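Local coordinates for hypothetical leucine rich repeat protein (Pseudoflavonifractor capillosus, PDB 4OJU) that is of unknown function but, as a piece of a leucine-rich repeat protein that also carries SLH domains, probably binds other proteins, at residues 39-44 with 69-74; 9-14 with 43-48. All blocks are in the same frame, centred on the assembly; numbering follows the deposited sequence.

Contact 1 of 2, residues 39-44 with 69-74. With EDO (1,2-ethanediol), chain E; EDO (1,2-ethanediol), chain G.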
loop_
_atom_site.group_PDB
_atom_site.type_symbol
_atom_site.label_atom_id
_atom_site.label_comp_id
_atom_site.label_asym_id
_atom_site.label_seq_id
_atom_site.Cartn_x
_atom_site.Cartn_y
_atom_site.Cartn_z
ATOM N N ALA A 39 14.790 -19.209 12.370
ATOM C CA ALA A 39 16.172 -18.782 12.125
ATOM C C ALA A 39 16.718 -18.041 13.332
ATOM O O ALA A 39 16.419 -16.863 13.525
ATOM C CB ALA A 39 16.245 -17.911 10.877
ATOM N N ASP A 40 17.474 -18.751 14.183
ATOM C CA ASP A 40 18.103 -18.147 15.363
ATOM C C ASP A 40 19.486 -17.736 14.893
ATOM O O ASP A 40 20.401 -18.548 14.893
ATOM C CB ASP A 40 18.112 -19.143 16.545
ATOM C CG ASP A 40 18.491 -18.557 17.898
ATOM O OD1 ASP A 40 18.509 -17.304 18.031
ATOM O OD2 ASP A 40 18.752 -19.340 18.828
ATOM N N ILE A 41 19.607 -16.523 14.359
ATOM C CA ILE A 41 20.843 -16.047 13.735
ATOM C C ILE A 41 21.956 -15.888 14.770
ATOM O O ILE A 41 21.747 -15.195 15.765
ATOM C CB ILE A 41 20.607 -14.719 12.946
ATOM C CG1 ILE A 41 19.580 -14.904 11.805
ATOM C CG2 ILE A 41 21.932 -14.140 12.433
ATOM C CD1 ILE A 41 19.054 -13.557 11.160
ATOM N N PRO A 42 23.153 -16.487 14.544
ATOM C CA PRO A 42 24.242 -16.321 15.536
ATOM C C PRO A 42 24.743 -14.879 15.581
ATOM O O PRO A 42 24.749 -14.185 14.559
ATOM C CB PRO A 42 25.328 -17.284 15.064
ATOM C CG PRO A 42 24.990 -17.642 13.679
ATOM C CD PRO A 42 23.556 -17.348 13.412
ATOM N N ALA A 43 25.130 -14.428 16.781
ATOM C CA ALA A 43 25.660 -13.079 17.009
ATOM C C ALA A 43 27.119 -12.967 16.550
ATOM O O ALA A 43 27.634 -11.864 16.387
ATOM C CB ALA A 43 25.565 -12.736 18.489
ATOM N N SER A 44 27.796 -14.104 16.404
ATOM C CA SER A 44 29.183 -14.108 15.965
ATOM C C SER A 44 29.489 -15.330 15.095
ATOM O O SER A 44 28.736 -16.302 15.092
ATOM C CB SER A 44 30.139 -14.045 17.156
ATOM O OG SER A 44 30.125 -15.256 17.888
ATOM N N THR A 69 9.583 -19.268 9.498
ATOM C CA THR A 69 8.358 -18.914 10.222
ATOM C C THR A 69 8.666 -17.861 11.278
ATOM O O THR A 69 7.783 -17.125 11.703
ATOM C CB THR A 69 7.720 -20.152 10.852
ATOM O OG1 THR A 69 8.715 -20.835 11.619
ATOM C CG2 THR A 69 7.100 -21.093 9.811
ATOM N N GLY A 70 9.909 -17.821 11.709
ATOM C CA GLY A 70 10.362 -16.891 12.734
ATOM C C GLY A 70 11.837 -16.599 12.620
ATOM O O GLY A 70 12.585 -17.370 12.015
ATOM N N VAL A 71 12.261 -15.473 13.177
ATOM C CA VAL A 71 13.657 -15.086 13.139
ATOM C C VAL A 71 14.023 -14.254 14.362
ATOM O O VAL A 71 13.263 -13.376 14.766
ATOM C CB VAL A 71 14.048 -14.348 11.810
ATOM C CG1 VAL A 71 13.273 -13.043 11.614
ATOM C CG2 VAL A 71 15.569 -14.099 11.719
ATOM N N THR A 72 15.216 -14.529 14.922
ATOM C CA THR A 72 15.839 -13.693 15.938
ATOM C C THR A 72 17.034 -13.048 15.266
ATOM O O THR A 72 17.919 -13.752 14.786
ATOM C CB THR A 72 16.221 -14.453 17.195
ATOM O OG1 THR A 72 15.029 -14.902 17.820
ATOM C CG2 THR A 72 16.980 -13.577 18.184
ATOM N N VAL A 73 17.027 -11.724 15.181
ATOM C CA VAL A 73 18.127 -10.920 14.667
ATOM C C VAL A 73 18.926 -10.532 15.927
ATOM O O VAL A 73 18.370 -9.858 16.791
ATOM C CB VAL A 73 17.613 -9.718 13.847
ATOM C CG1 VAL A 73 18.775 -8.876 13.337
ATOM C CG2 VAL A 73 16.730 -10.184 12.689
ATOM N N PRO A 74 20.151 -11.057 16.123
ATOM C CA PRO A 74 20.851 -10.844 17.406
ATOM C C PRO A 74 21.313 -9.410 17.606
ATOM O O PRO A 74 21.414 -8.666 16.629
ATOM C CB PRO A 74 22.026 -11.815 17.323
ATOM C CG PRO A 74 22.314 -11.887 15.861
ATOM C CD PRO A 74 20.947 -11.905 15.220
HETATM C C1 EDO E . 22.707 -18.304 19.447
HETATM O O1 EDO E . 21.785 -17.316 19.006
HETATM C C2 EDO E . 22.735 -19.475 18.451
HETATM O O2 EDO E . 22.751 -18.958 17.135
HETATM C C1 EDO G . 30.813 -18.490 17.686
HETATM O O1 EDO G . 31.272 -17.616 16.668
HETATM C C2 EDO G . 30.343 -19.812 17.055
HETATM O O2 EDO G . 31.428 -20.384 16.338
HETATM O O HOH W 1 16.155 -16.470 20.014
#
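Three backbone hydrogen bonds tie 39-44 to 69-74 as parallel neighbours, their directions only 3° apart. A39 uses both its polar atoms: its N gives a nearly straight bond to G70 O (2.9 Å, 173° at the hydrogen), reaching that oxygen from above the carbonyl plane, and its O takes T72 N at 3.0 Å, this time in plane. The third bond, I41 N to T72 O, is longer at 3.3 Å and more bent, 149° at the hydrogen, where the strand pairing ends.

Apolar packing starts on the sheet face shared by A39 and V71 and runs on past the strand ends through I41, A43 and P74. V71 CG2, anti to its backbone N with CG1 in the crowded position, touches A39 CB and meets I41 CD1 at 3.6 Å, I41 and V71 lying side by side with ends turned alike. F63 and Y14 cover A39 and I41. P74 crosses I41 at about a right angle, its CD 3.6 Å from I41 CB, while P74 CB packs on A43 CB.

The opposite sheet face is polar. D40, with CG anti to its backbone N, stands beside T72, and a water joins D40 OD1 (3.2 Å) to T72 OG1 (2.9 Å), the hydroxyl also being hydrogen-bonded to Y38 OH. An ethanediol bonds weakly through O2 to D40 O and through O1 to D40 OD1.

Parallel strands 38-40, 70-72 and 93-95, with 38-40 outermost within the chain, are consistent with the start of a BspA-type leucine-rich repeat solenoid.

Contact 2 of 2, residues 9-14 with 43-48. With EDO (1,2-ethanediol), chain G.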
loop_
_atom_site.group_PDB
_atom_site.type_symbol
_atom_site.label_atom_id
_atom_site.label_comp_id
_atom_site.label_asym_id
_atom_site.label_seq_id
_atom_site.Cartn_x
_atom_site.Cartn_y
_atom_site.Cartn_z
ATOM N N VAL A 9 32.490 -18.012 5.474
ATOM C CA VAL A 9 32.299 -19.093 6.429
ATOM C C VAL A 9 30.865 -19.606 6.337
ATOM O O VAL A 9 29.919 -18.813 6.281
ATOM C CB VAL A 9 32.673 -18.649 7.874
ATOM C CG1 VAL A 9 32.436 -19.772 8.883
ATOM C CG2 VAL A 9 34.137 -18.213 7.957
ATOM N N GLN A 10 30.717 -20.929 6.306
ATOM C CA GLN A 10 29.415 -21.586 6.330
ATOM C C GLN A 10 29.172 -22.167 7.733
ATOM O O GLN A 10 30.033 -22.884 8.249
ATOM C CB GLN A 10 29.332 -22.691 5.256
ATOM C CG GLN A 10 27.920 -23.258 5.074
ATOM C CD GLN A 10 26.997 -22.316 4.348
ATOM O OE1 GLN A 10 27.421 -21.477 3.545
ATOM N NE2 GLN A 10 25.702 -22.439 4.606
ATOM N N VAL A 11 28.023 -21.817 8.360
ATOM C CA VAL A 11 27.614 -22.314 9.683
ATOM C C VAL A 11 26.228 -22.851 9.502
ATOM O O VAL A 11 25.274 -22.073 9.462
ATOM C CB VAL A 11 27.685 -21.265 10.836
ATOM C CG1 VAL A 11 27.380 -21.918 12.182
ATOM C CG2 VAL A 11 29.040 -20.566 10.884
ATOM N N GLY A 12 26.126 -24.166 9.319
ATOM C CA GLY A 12 24.841 -24.806 9.044
ATOM C C GLY A 12 24.168 -24.164 7.839
ATOM O O GLY A 12 24.771 -24.119 6.760
ATOM N N PRO A 13 22.959 -23.560 7.987
ATOM C CA PRO A 13 22.301 -22.960 6.816
ATOM C C PRO A 13 22.788 -21.542 6.488
ATOM O O PRO A 13 22.360 -20.962 5.494
ATOM C CB PRO A 13 20.831 -22.933 7.236
ATOM C CG PRO A 13 20.890 -22.676 8.708
ATOM C CD PRO A 13 22.102 -23.472 9.188
ATOM N N TYR A 14 23.673 -20.984 7.328
ATOM C CA TYR A 14 24.128 -19.604 7.159
ATOM C C TYR A 14 25.452 -19.462 6.445
ATOM O O TYR A 14 26.433 -20.129 6.804
ATOM C CB TYR A 14 24.283 -18.940 8.537
ATOM C CG TYR A 14 23.041 -18.986 9.382
ATOM C CD1 TYR A 14 21.941 -18.187 9.083
ATOM C CD2 TYR A 14 22.956 -19.831 10.486
ATOM C CE1 TYR A 14 20.787 -18.225 9.860
ATOM C CE2 TYR A 14 21.803 -19.887 11.261
ATOM C CZ TYR A 14 20.727 -19.070 10.950
ATOM O OH TYR A 14 19.579 -19.113 11.689
ATOM N N ALA A 43 25.130 -14.428 16.781
ATOM C CA ALA A 43 25.660 -13.079 17.009
ATOM C C ALA A 43 27.119 -12.967 16.550
ATOM O O ALA A 43 27.634 -11.864 16.387
ATOM C CB ALA A 43 25.565 -12.736 18.489
ATOM N N SER A 44 27.796 -14.104 16.404
ATOM C CA SER A 44 29.183 -14.108 15.965
ATOM C C SER A 44 29.489 -15.330 15.095
ATOM O O SER A 44 28.736 -16.302 15.092
ATOM C CB SER A 44 30.139 -14.045 17.156
ATOM O OG SER A 44 30.125 -15.256 17.888
ATOM N N VAL A 45 30.582 -15.256 14.342
ATOM C CA VAL A 45 31.035 -16.333 13.458
ATOM C C VAL A 45 32.555 -16.477 13.645
ATOM O O VAL A 45 33.247 -15.480 13.863
ATOM C CB VAL A 45 30.590 -16.108 11.981
ATOM C CG1 VAL A 45 31.083 -14.780 11.436
ATOM C CG2 VAL A 45 31.016 -17.252 11.076
ATOM N N THR A 46 33.040 -17.726 13.644
ATOM C CA THR A 46 34.454 -18.052 13.845
ATOM C C THR A 46 35.067 -18.474 12.520
ATOM O O THR A 46 34.489 -19.311 11.819
ATOM C CB THR A 46 34.546 -19.156 14.904
ATOM O OG1 THR A 46 33.927 -18.702 16.101
ATOM C CG2 THR A 46 35.969 -19.604 15.205
ATOM N N ASP A 47 36.241 -17.907 12.179
ATOM C CA ASP A 47 36.934 -18.275 10.942
ATOM C C ASP A 47 37.772 -19.540 11.169
ATOM O O ASP A 47 37.774 -20.086 12.280
ATOM C CB ASP A 47 37.775 -17.109 10.371
ATOM C CG ASP A 47 38.979 -16.616 11.160
ATOM O OD1 ASP A 47 39.442 -17.347 12.088
ATOM O OD2 ASP A 47 39.477 -15.512 10.843
ATOM N N GLU A 48 38.470 -20.013 10.123
ATOM C CA GLU A 48 39.286 -21.242 10.186
ATOM C C GLU A 48 40.401 -21.180 11.249
ATOM O O GLU A 48 40.783 -22.227 11.766
ATOM C CB GLU A 48 39.870 -21.604 8.806
ATOM C CG GLU A 48 40.809 -20.567 8.200
ATOM C CD GLU A 48 41.000 -20.634 6.693
ATOM O OE1 GLU A 48 41.175 -21.748 6.146
ATOM O OE2 GLU A 48 41.027 -19.551 6.062
HETATM C C1 EDO G . 30.813 -18.490 17.686
HETATM O O1 EDO G . 31.272 -17.616 16.668
HETATM C C2 EDO G . 30.343 -19.812 17.055
HETATM O O2 EDO G . 31.428 -20.384 16.338
#
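V9 and V45 make the closest side-chain contact, overlapping flank to flank and running opposite ways, with V9 CG1 3.6 Å from V45 CG2. That branch of V9 is anti to the backbone N (chi1 178°), and the same CG1 lies 3.6 Å from T46 O, so one methyl touches both a side chain and a peptide oxygen. V9 CG2 reaches over D47 CA at 4.1 Å. V11 crosses V45 obliquely and brings its CG2 to 3.9 Å from the same V45 methyl, which therefore sits against both valines. An alanine in place of V9 would remove both outer methyls and would probably loosen the packing over V45 and the T46-D47 backbone.

The strands 9-11 and 44-46 are not paired: their axes cross at 115° and come no nearer than 8.1 Å, so valines of the N-terminal hairpin pack on V45 and on the backbone of T46 and D47. The hairpin turns at V11-Y14 through a type II' turn, with G12 at positive phi (55°); Y14 N to V11 O closes the turn, and V11 N to Y14 O completes the hairpin pair. Q10 NE2 donates to G12 O at 2.9 Å from above that carbonyl plane, the oxygen lying near the Q10 amide plane. F16 touches V11 and V45; I18 touches V9 and D47. D47 OD2 bonds to Y53 OH and OD1 to Q51 N, while an ethanediol O1 bonds to S44 OG and T46 OG1.

Contacts 1 and 2 are consecutive along the chain, sharing A43 and S44, with centres about 13 Å apart. Contact 1 is partly buried, its centre about 7 Å from that of the chain, and buries 351 Å² between its segments; contact 2 is a surface contact about 14 Å out and buries 153 Å². Their chemistry differs accordingly: parallel strand pairing with backbone bonds in the first, valine packing between crossing strands in the second. Y14, on the hairpin of contact 2, joins them, packing its ring on P42 and bringing its OH near A39 and D40, so the N-terminal hairpin lies against the outermost strand of the three-stranded parallel sheet.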